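Local coordinates for protein bradyzoite surface antigen BSR4 (Toxoplasma gondii, PDB 2JKS) that is a zinc-binding surface antigen of the bradyzoite stage, built from two SRS domains and probably presented on the parasite surface for contact with the host, at residues N64-T75 / A85-L94; V174-N183 / A296-L304. One frame throughout, in Å; residues are numbered along the deposited sequence.

Contact 1. Residues N64-T75 / A85-L94; sequences NVCDPKKTTNGT and AGTEVTLKDL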
loop_
_atom_site.group_PDB
_atom_site.type_symbol
_atom_site.label_atom_id
_atom_site.label_comp_id
_atom_site.label_asym_id
_atom_site.label_seq_id
_atom_site.Cartn_x
_atom_site.Cartn_y
_atom_site.Cartn_z
ATOM N N ASN A 64 17.409 4.628 -5.642
ATOM C CA ASN A 64 16.276 4.576 -6.544
ATOM C C ASN A 64 15.854 3.136 -6.889
ATOM O O ASN A 64 16.637 2.203 -6.741
ATOM C CB ASN A 64 16.599 5.336 -7.850
ATOM C CG ASN A 64 16.826 6.825 -7.631
ATOM O OD1 ASN A 64 15.900 7.571 -7.296
ATOM N ND2 ASN A 64 18.059 7.260 -7.814
ATOM N N VAL A 65 14.597 2.988 -7.299
ATOM C CA VAL A 65 14.101 1.778 -7.989
ATOM C C VAL A 65 13.435 2.224 -9.304
ATOM O O VAL A 65 13.327 3.420 -9.551
ATOM C CB VAL A 65 13.116 0.929 -7.088
ATOM C CG1 VAL A 65 13.797 0.464 -5.794
ATOM C CG2 VAL A 65 11.857 1.723 -6.764
ATOM N N CYS A 66 13.050 1.289 -10.164
ATOM C CA CYS A 66 12.325 1.616 -11.377
ATOM C C CYS A 66 10.829 1.439 -11.200
ATOM O O CYS A 66 10.380 0.433 -10.657
ATOM C CB CYS A 66 12.812 0.766 -12.559
ATOM S SG CYS A 66 14.583 0.871 -12.742
ATOM N N ASP A 67 10.066 2.419 -11.663
ATOM C CA ASP A 67 8.605 2.302 -11.749
ATOM C C ASP A 67 8.225 1.990 -13.202
ATOM O O ASP A 67 8.259 2.884 -14.054
ATOM C CB ASP A 67 7.933 3.621 -11.344
ATOM C CG ASP A 67 6.407 3.506 -11.240
ATOM O OD1 ASP A 67 5.810 2.506 -11.703
ATOM O OD2 ASP A 67 5.810 4.423 -10.664
ATOM N N PRO A 68 7.833 0.739 -13.502
ATOM C CA PRO A 68 7.524 0.541 -14.923
ATOM C C PRO A 68 6.313 1.330 -15.446
ATOM O O PRO A 68 6.077 1.353 -16.659
ATOM C CB PRO A 68 7.288 -0.979 -15.032
ATOM C CG PRO A 68 7.877 -1.547 -13.801
ATOM C CD PRO A 68 7.665 -0.506 -12.736
ATOM N N LYS A 69 5.567 1.979 -14.555
ATOM C CA LYS A 69 4.348 2.706 -14.938
ATOM C C LYS A 69 4.671 4.139 -15.310
ATOM O O LYS A 69 3.936 4.755 -16.068
ATOM C CB LYS A 69 3.316 2.712 -13.802
ATOM C CG LYS A 69 2.834 1.348 -13.384
ATOM C CD LYS A 69 1.444 1.438 -12.770
ATOM C CE LYS A 69 1.049 0.114 -12.136
ATOM N NZ LYS A 69 -0.260 -0.400 -12.618
ATOM N N LYS A 70 5.754 4.668 -14.744
ATOM C CA LYS A 70 6.205 6.023 -15.005
ATOM C C LYS A 70 7.185 6.023 -16.188
ATOM O O LYS A 70 8.396 5.859 -16.016
ATOM C CB LYS A 70 6.831 6.600 -13.738
ATOM C CG LYS A 70 7.140 8.092 -13.778
ATOM C CD LYS A 70 7.035 8.711 -12.374
ATOM C CE LYS A 70 7.973 9.907 -12.233
ATOM N NZ LYS A 70 7.924 10.760 -13.457
ATOM N N THR A 71 6.631 6.193 -17.390
ATOM C CA THR A 71 7.379 6.089 -18.653
ATOM C C THR A 71 7.675 7.475 -19.252
ATOM O O THR A 71 8.764 7.723 -19.802
ATOM C CB THR A 71 6.617 5.230 -19.683
ATOM O OG1 THR A 71 5.314 5.790 -19.900
ATOM C CG2 THR A 71 6.466 3.789 -19.194
ATOM N N THR A 72 6.686 8.359 -19.173
ATOM C CA THR A 72 6.909 9.788 -19.382
ATOM C C THR A 72 7.312 10.265 -17.982
ATOM O O THR A 72 6.687 9.878 -16.983
ATOM C CB THR A 72 5.660 10.481 -19.969
ATOM O OG1 THR A 72 4.544 10.319 -19.083
ATOM C CG2 THR A 72 5.309 9.857 -21.324
ATOM N N ASN A 73 8.375 11.059 -17.888
ATOM C CA ASN A 73 9.340 10.734 -16.832
ATOM C C ASN A 73 10.235 11.767 -16.131
ATOM O O ASN A 73 10.029 12.990 -16.190
ATOM C CB ASN A 73 10.272 9.651 -17.424
ATOM C CG ASN A 73 11.066 10.137 -18.667
ATOM O OD1 ASN A 73 11.646 9.326 -19.398
ATOM N ND2 ASN A 73 11.104 11.454 -18.890
ATOM N N GLY A 74 11.168 11.180 -15.383
ATOM C CA GLY A 74 12.552 11.631 -15.233
ATOM C C GLY A 74 13.434 10.550 -15.887
ATOM O O GLY A 74 13.139 10.077 -16.988
ATOM N N THR A 75 14.480 10.101 -15.205
ATOM C CA THR A 75 15.501 9.279 -15.876
ATOM C C THR A 75 15.170 7.775 -16.099
ATOM O O THR A 75 14.877 7.016 -15.163
ATOM C CB THR A 75 16.948 9.573 -15.338
ATOM O OG1 THR A 75 17.654 8.355 -15.103
ATOM C CG2 THR A 75 16.921 10.382 -14.059
ATOM N N ALA A 85 12.368 -0.198 -18.493
ATOM C CA ALA A 85 11.418 -0.598 -17.453
ATOM C C ALA A 85 10.955 0.622 -16.674
ATOM O O ALA A 85 11.077 0.687 -15.435
ATOM C CB ALA A 85 12.019 -1.650 -16.506
ATOM N N GLY A 86 10.432 1.582 -17.419
ATOM C CA GLY A 86 9.945 2.807 -16.854
ATOM C C GLY A 86 11.036 3.745 -16.382
ATOM O O GLY A 86 12.065 3.922 -17.042
ATOM N N THR A 87 10.806 4.341 -15.220
ATOM C CA THR A 87 11.644 5.442 -14.766
ATOM C C THR A 87 12.059 5.300 -13.312
ATOM O O THR A 87 11.392 4.611 -12.528
ATOM C CB THR A 87 10.918 6.769 -15.017
ATOM O OG1 THR A 87 10.797 6.950 -16.445
ATOM C CG2 THR A 87 11.703 7.959 -14.443
ATOM N N GLU A 88 13.176 5.953 -12.977
ATOM C CA GLU A 88 13.676 6.067 -11.601
ATOM C C GLU A 88 12.758 6.833 -10.652
ATOM O O GLU A 88 12.422 7.986 -10.903
ATOM C CB GLU A 88 15.028 6.743 -11.595
ATOM C CG GLU A 88 16.132 5.868 -12.118
ATOM C CD GLU A 88 17.485 6.555 -12.068
ATOM O OE1 GLU A 88 17.555 7.745 -11.706
ATOM O OE2 GLU A 88 18.483 5.901 -12.408
ATOM N N VAL A 89 12.381 6.185 -9.552
ATOM C CA VAL A 89 11.620 6.814 -8.465
ATOM C C VAL A 89 12.296 6.425 -7.146
ATOM O O VAL A 89 13.043 5.461 -7.118
ATOM C CB VAL A 89 10.126 6.350 -8.485
ATOM C CG1 VAL A 89 9.457 6.787 -9.798
ATOM C CG2 VAL A 89 9.997 4.798 -8.327
ATOM N N THR A 90 12.025 7.132 -6.047
ATOM C CA THR A 90 12.497 6.637 -4.763
ATOM C C THR A 90 11.423 5.659 -4.237
ATOM O O THR A 90 10.269 5.672 -4.739
ATOM C CB THR A 90 12.811 7.773 -3.779
ATOM O OG1 THR A 90 11.594 8.425 -3.400
ATOM C CG2 THR A 90 13.777 8.784 -4.451
ATOM N N LEU A 91 11.791 4.777 -3.305
ATOM C CA LEU A 91 10.794 3.826 -2.773
ATOM C C LEU A 91 9.733 4.557 -1.975
ATOM O O LEU A 91 8.548 4.268 -2.099
ATOM C CB LEU A 91 11.424 2.768 -1.867
ATOM C CG LEU A 91 11.744 1.425 -2.498
ATOM C CD1 LEU A 91 12.320 0.563 -1.398
ATOM C CD2 LEU A 91 10.510 0.773 -3.157
ATOM N N LYS A 92 10.165 5.523 -1.178
ATOM C CA LYS A 92 9.222 6.287 -0.374
ATOM C C LYS A 92 8.184 6.979 -1.252
ATOM O O LYS A 92 7.029 7.069 -0.873
ATOM C CB LYS A 92 9.936 7.255 0.574
ATOM C CG LYS A 92 10.146 8.626 0.025
ATOM C CD LYS A 92 10.774 9.582 1.048
ATOM C CE LYS A 92 9.824 9.988 2.168
ATOM N NZ LYS A 92 8.572 10.674 1.745
ATOM N N ASP A 93 8.590 7.413 -2.443
ATOM C CA ASP A 93 7.665 8.007 -3.402
ATOM C C ASP A 93 6.753 6.988 -4.073
ATOM O O ASP A 93 5.574 7.244 -4.215
ATOM C CB ASP A 93 8.410 8.802 -4.465
ATOM C CG ASP A 93 8.834 10.186 -3.987
ATOM O OD1 ASP A 93 8.377 10.623 -2.903
ATOM O OD2 ASP A 93 9.627 10.826 -4.705
ATOM N N LEU A 94 7.289 5.844 -4.501
ATOM C CA LEU A 94 6.470 4.775 -5.086
ATOM C C LEU A 94 5.464 4.262 -4.050
ATOM O O LEU A 94 4.297 4.073 -4.365
ATOM C CB LEU A 94 7.331 3.611 -5.588
ATOM C CG LEU A 94 6.587 2.412 -6.224
ATOM C CD1 LEU A 94 5.781 2.781 -7.449
ATOM C CD2 LEU A 94 7.534 1.368 -6.606
HETATM O O HOH W 1 19.817 5.822 -10.058
#

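Contact 2. Residues V174-N183 / A296-L304; sequences VTCAYGKGSN and AAPTSCTVL. Unlike the reference sequence in segment 296-304: Ala296 (reference Gly).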
loop_
_atom_site.group_PDB
_atom_site.type_symbol
_atom_site.label_atom_id
_atom_site.label_comp_id
_atom_site.label_asym_id
_atom_site.label_seq_id
_atom_site.Cartn_x
_atom_site.Cartn_y
_atom_site.Cartn_z
ATOM N N VAL A 174 -9.598 4.007 12.282
ATOM C CA VAL A 174 -9.571 3.084 11.164
ATOM C C VAL A 174 -8.640 3.614 10.077
ATOM O O VAL A 174 -8.723 4.806 9.680
ATOM C CB VAL A 174 -10.971 2.807 10.579
ATOM C CG1 VAL A 174 -10.849 1.868 9.384
ATOM C CG2 VAL A 174 -11.848 2.252 11.671
ATOM N N THR A 175 -7.697 2.746 9.709
ATOM C CA THR A 175 -6.803 2.931 8.534
ATOM C C THR A 175 -7.280 2.086 7.370
ATOM O O THR A 175 -7.213 0.855 7.402
ATOM C CB THR A 175 -5.321 2.581 8.870
ATOM O OG1 THR A 175 -4.922 3.347 10.014
ATOM C CG2 THR A 175 -4.386 2.890 7.691
ATOM N N CYS A 176 -7.806 2.758 6.349
ATOM C CA CYS A 176 -8.352 2.076 5.172
ATOM C C CYS A 176 -7.250 1.911 4.119
ATOM O O CYS A 176 -6.420 2.794 3.936
ATOM C CB CYS A 176 -9.533 2.862 4.550
ATOM S SG CYS A 176 -11.121 2.649 5.414
ATOM N N ALA A 177 -7.276 0.760 3.468
ATOM C CA ALA A 177 -6.451 0.489 2.285
ATOM C C ALA A 177 -7.322 -0.194 1.219
ATOM O O ALA A 177 -8.513 -0.446 1.435
ATOM C CB ALA A 177 -5.223 -0.344 2.670
ATOM N N TYR A 178 -6.743 -0.466 0.045
ATOM C CA TYR A 178 -7.521 -0.630 -1.178
ATOM C C TYR A 178 -6.864 -1.679 -2.092
ATOM O O TYR A 178 -7.307 -1.878 -3.243
ATOM C CB TYR A 178 -7.615 0.725 -1.948
ATOM C CG TYR A 178 -8.002 1.885 -1.053
ATOM C CD1 TYR A 178 -9.336 2.038 -0.623
ATOM C CD2 TYR A 178 -7.038 2.780 -0.573
ATOM C CE1 TYR A 178 -9.685 3.019 0.271
ATOM C CE2 TYR A 178 -7.389 3.781 0.283
ATOM C CZ TYR A 178 -8.703 3.873 0.726
ATOM O OH TYR A 178 -9.022 4.885 1.549
ATOM N N GLY A 179 -5.851 -2.373 -1.570
ATOM C CA GLY A 179 -5.218 -3.483 -2.298
ATOM C C GLY A 179 -6.126 -4.652 -2.548
ATOM O O GLY A 179 -7.135 -4.814 -1.864
ATOM N N LYS A 180 -5.778 -5.465 -3.537
ATOM C CA LYS A 180 -6.450 -6.742 -3.786
ATOM C C LYS A 180 -6.782 -7.569 -2.513
ATOM O O LYS A 180 -7.884 -8.146 -2.403
ATOM C CB LYS A 180 -5.605 -7.621 -4.785
ATOM C CG LYS A 180 -6.386 -8.791 -5.421
ATOM C CD LYS A 180 -5.441 -9.791 -6.129
ATOM C CE LYS A 180 -6.187 -11.021 -6.712
ATOM N NZ LYS A 180 -6.401 -12.112 -5.701
ATOM N N GLY A 181 -5.854 -7.625 -1.566
ATOM C CA GLY A 181 -6.044 -8.358 -0.332
ATOM C C GLY A 181 -6.385 -7.532 0.911
ATOM O O GLY A 181 -6.433 -8.075 1.993
ATOM N N SER A 182 -6.628 -6.225 0.757
ATOM C CA SER A 182 -6.761 -5.303 1.889
ATOM C C SER A 182 -8.080 -5.415 2.605
ATOM O O SER A 182 -8.181 -5.032 3.787
ATOM C CB SER A 182 -6.622 -3.873 1.410
ATOM O OG SER A 182 -5.308 -3.533 1.064
ATOM N N ASN A 183 -9.114 -5.915 1.914
ATOM C CA ASN A 183 -10.487 -5.866 2.470
ATOM C C ASN A 183 -11.259 -7.182 2.401
ATOM O O ASN A 183 -12.303 -7.253 1.762
ATOM C CB ASN A 183 -11.255 -4.724 1.801
ATOM C CG ASN A 183 -10.590 -3.368 2.047
ATOM O OD1 ASN A 183 -10.044 -2.756 1.118
ATOM N ND2 ASN A 183 -10.623 -2.898 3.291
ATOM N N ALA A 296 -4.051 -1.592 -8.754
ATOM C CA ALA A 296 -3.430 -1.279 -7.469
ATOM C C ALA A 296 -4.499 -1.066 -6.365
ATOM O O ALA A 296 -4.330 -1.447 -5.176
ATOM C CB ALA A 296 -2.567 -0.062 -7.627
ATOM N N ALA A 297 -5.619 -0.474 -6.789
ATOM C CA ALA A 297 -6.692 -0.102 -5.861
ATOM C C ALA A 297 -8.025 -0.790 -6.189
ATOM O O ALA A 297 -9.018 -0.115 -6.412
ATOM C CB ALA A 297 -6.854 1.437 -5.836
ATOM N N PRO A 298 -8.045 -2.136 -6.246
ATOM C CA PRO A 298 -9.307 -2.639 -6.680
ATOM C C PRO A 298 -10.368 -2.668 -5.566
ATOM O O PRO A 298 -11.545 -2.593 -5.903
ATOM C CB PRO A 298 -8.971 -4.043 -7.214
ATOM C CG PRO A 298 -7.783 -4.480 -6.481
ATOM C CD PRO A 298 -7.071 -3.230 -5.987
ATOM N N THR A 299 -10.002 -2.716 -4.272
ATOM C CA THR A 299 -11.052 -2.942 -3.271
ATOM C C THR A 299 -11.429 -1.713 -2.446
ATOM O O THR A 299 -10.655 -0.758 -2.332
ATOM C CB THR A 299 -10.713 -4.096 -2.318
ATOM O OG1 THR A 299 -9.570 -3.728 -1.527
ATOM C CG2 THR A 299 -10.495 -5.408 -3.092
ATOM N N SER A 300 -12.600 -1.764 -1.814
ATOM C CA SER A 300 -13.036 -0.686 -0.911
ATOM C C SER A 300 -13.005 -1.119 0.551
ATOM O O SER A 300 -13.068 -2.299 0.874
ATOM C CB SER A 300 -14.467 -0.232 -1.231
ATOM O OG SER A 300 -14.518 0.183 -2.572
ATOM N N CYS A 301 -12.944 -0.123 1.415
ATOM C CA CYS A 301 -12.861 -0.310 2.845
ATOM C C CYS A 301 -14.215 -0.039 3.502
ATOM O O CYS A 301 -14.692 1.106 3.514
ATOM C CB CYS A 301 -11.806 0.649 3.362
ATOM S SG CYS A 301 -11.492 0.670 5.152
ATOM N N THR A 302 -14.820 -1.097 4.077
ATOM C CA THR A 302 -16.130 -0.955 4.677
ATOM C C THR A 302 -15.959 -0.961 6.174
ATOM O O THR A 302 -15.322 -1.885 6.720
ATOM C CB THR A 302 -17.052 -2.163 4.265
ATOM O OG1 THR A 302 -17.212 -2.190 2.840
ATOM C CG2 THR A 302 -18.387 -2.136 4.980
ATOM N N VAL A 303 -16.550 0.032 6.845
ATOM C CA VAL A 303 -16.455 0.085 8.274
ATOM C C VAL A 303 -17.868 -0.120 8.803
ATOM O O VAL A 303 -18.720 0.766 8.618
ATOM C CB VAL A 303 -15.824 1.429 8.776
ATOM C CG1 VAL A 303 -15.743 1.427 10.301
ATOM C CG2 VAL A 303 -14.436 1.634 8.073
ATOM N N LEU A 304 -18.084 -1.277 9.443
ATOM C CA LEU A 304 -19.362 -1.624 10.050
ATOM C C LEU A 304 -19.370 -1.292 11.504
ATOM O O LEU A 304 -18.698 -1.941 12.313
ATOM C CB LEU A 304 -19.650 -3.110 9.869
ATOM C CG LEU A 304 -21.006 -3.552 10.431
ATOM C CD1 LEU A 304 -22.167 -2.845 9.725
ATOM C CD2 LEU A 304 -21.081 -5.077 10.225
#

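Contact 1. Residues N64-T75 / A85-L94
Two backbone donors grip Asp67 O from opposite faces of its carbonyl plane: Thr87 N from across the contact and Lys70 N from its own segment. The second bond closes a type I turn, Asp67 to Lys70, where Asp67 OD1 accepts from Lys69 N (2.9 Å) above the carboxylate plane, making an Asx turn. Asp67 N returns a nearly straight bond to Thr87 O (2.7 Å, 174°). Here two antiparallel strands of the first SRS domain's six-stranded sheet pair off, Val65 with Val89 and Asp67 with Thr87 as hydrogen-bonded pairs, Cys66 opposite Glu88 between them. Glu88 N turns outward to Thr75 O, on the side of strand 83-89 away from Cys66, and the Cys66-Cys77 disulfide spans that strand. Glu88 lies on the Cys66 face, its carboxylate stacked on the Asn64 amide with the planes 9° apart, and a water joins Asn64 ND2 to Glu88 OE2, weakly at the latter. Apolar contacts gather on the face of Val65 and Val89, which Asp67 and Thr87 share: Val65 CG2 lies 3.9 Å from Val89 CG2 and 4.0 Å from Leu91 CD2. Leu94 CG points away from the backbone N (chi1 180°), carrying CD1 within 3.6 Å of Asp67 OD2.

Contact 2. Residues V174-N183 / A296-L304
Cys176 and Cys301 join the two segments covalently, SG to SG at 2.0 Å, a disulfide that bridges the two sheets of the second SRS domain's beta sandwich. The -69° torsion about the S-S bond sets Cys176 CB and Cys301 CB 3.4 Å apart. Cys301 SG is anti to the backbone N (chi1 179°), whereas Cys176 SG lies beside its own N, and these settings bring the sulfurs together.

Apolar contacts continue along the segments from the disulfide. Val174 CG1 and Val303 CG2 reach toward each other tip to tip at 3.8 Å, and both valines also touch Val189. Near the chain's turn, Tyr178 CB packs on Ala297 CB at 4.0 Å. The phenol hydroxyl bonds to Cys202 O, while the side chain comes close to that of Asp205, a zinc ligand.

Hydrogen bonds gather at Thr299. Its backbone N donates to Tyr178 O (3.0 Å, 164°) from above the carbonyl plane. Pro298 N has no hydrogen to offer that oxygen, and Pro298 CD lies against it. Gly179 O is held from opposite faces of its plane, by Ser182 N within the turn and by Thr299 OG1 at 2.7 Å from the partner segment. Thr299 O, buried without a polar partner in the model, sits at the ring edge of Tyr178, in its plane, 3.5 Å from CD1.

Overall arrangement
From the N terminus, the chain first builds the SRS domain that holds contact 1. There a short excursion, of which nine residues lie between the segments, is closed as strand 83-89 returns beside strand 53-67 and runs on into helix 91-95. Contact 2 opens near the start of the second domain and closes 112 residues later, tying strand 173-175 of one sheet to strand 301-307 of the other. The contacts follow in series, neither nested nor crossed, centres about 25 Å and nearest atoms about 6 Å apart. The side chains of Leu94 in contact 1 and Ala296 in contact 2 lie about 9 and 8 Å from the zinc ion whose ligands Glu96 and Asp205 come from the first and second domain.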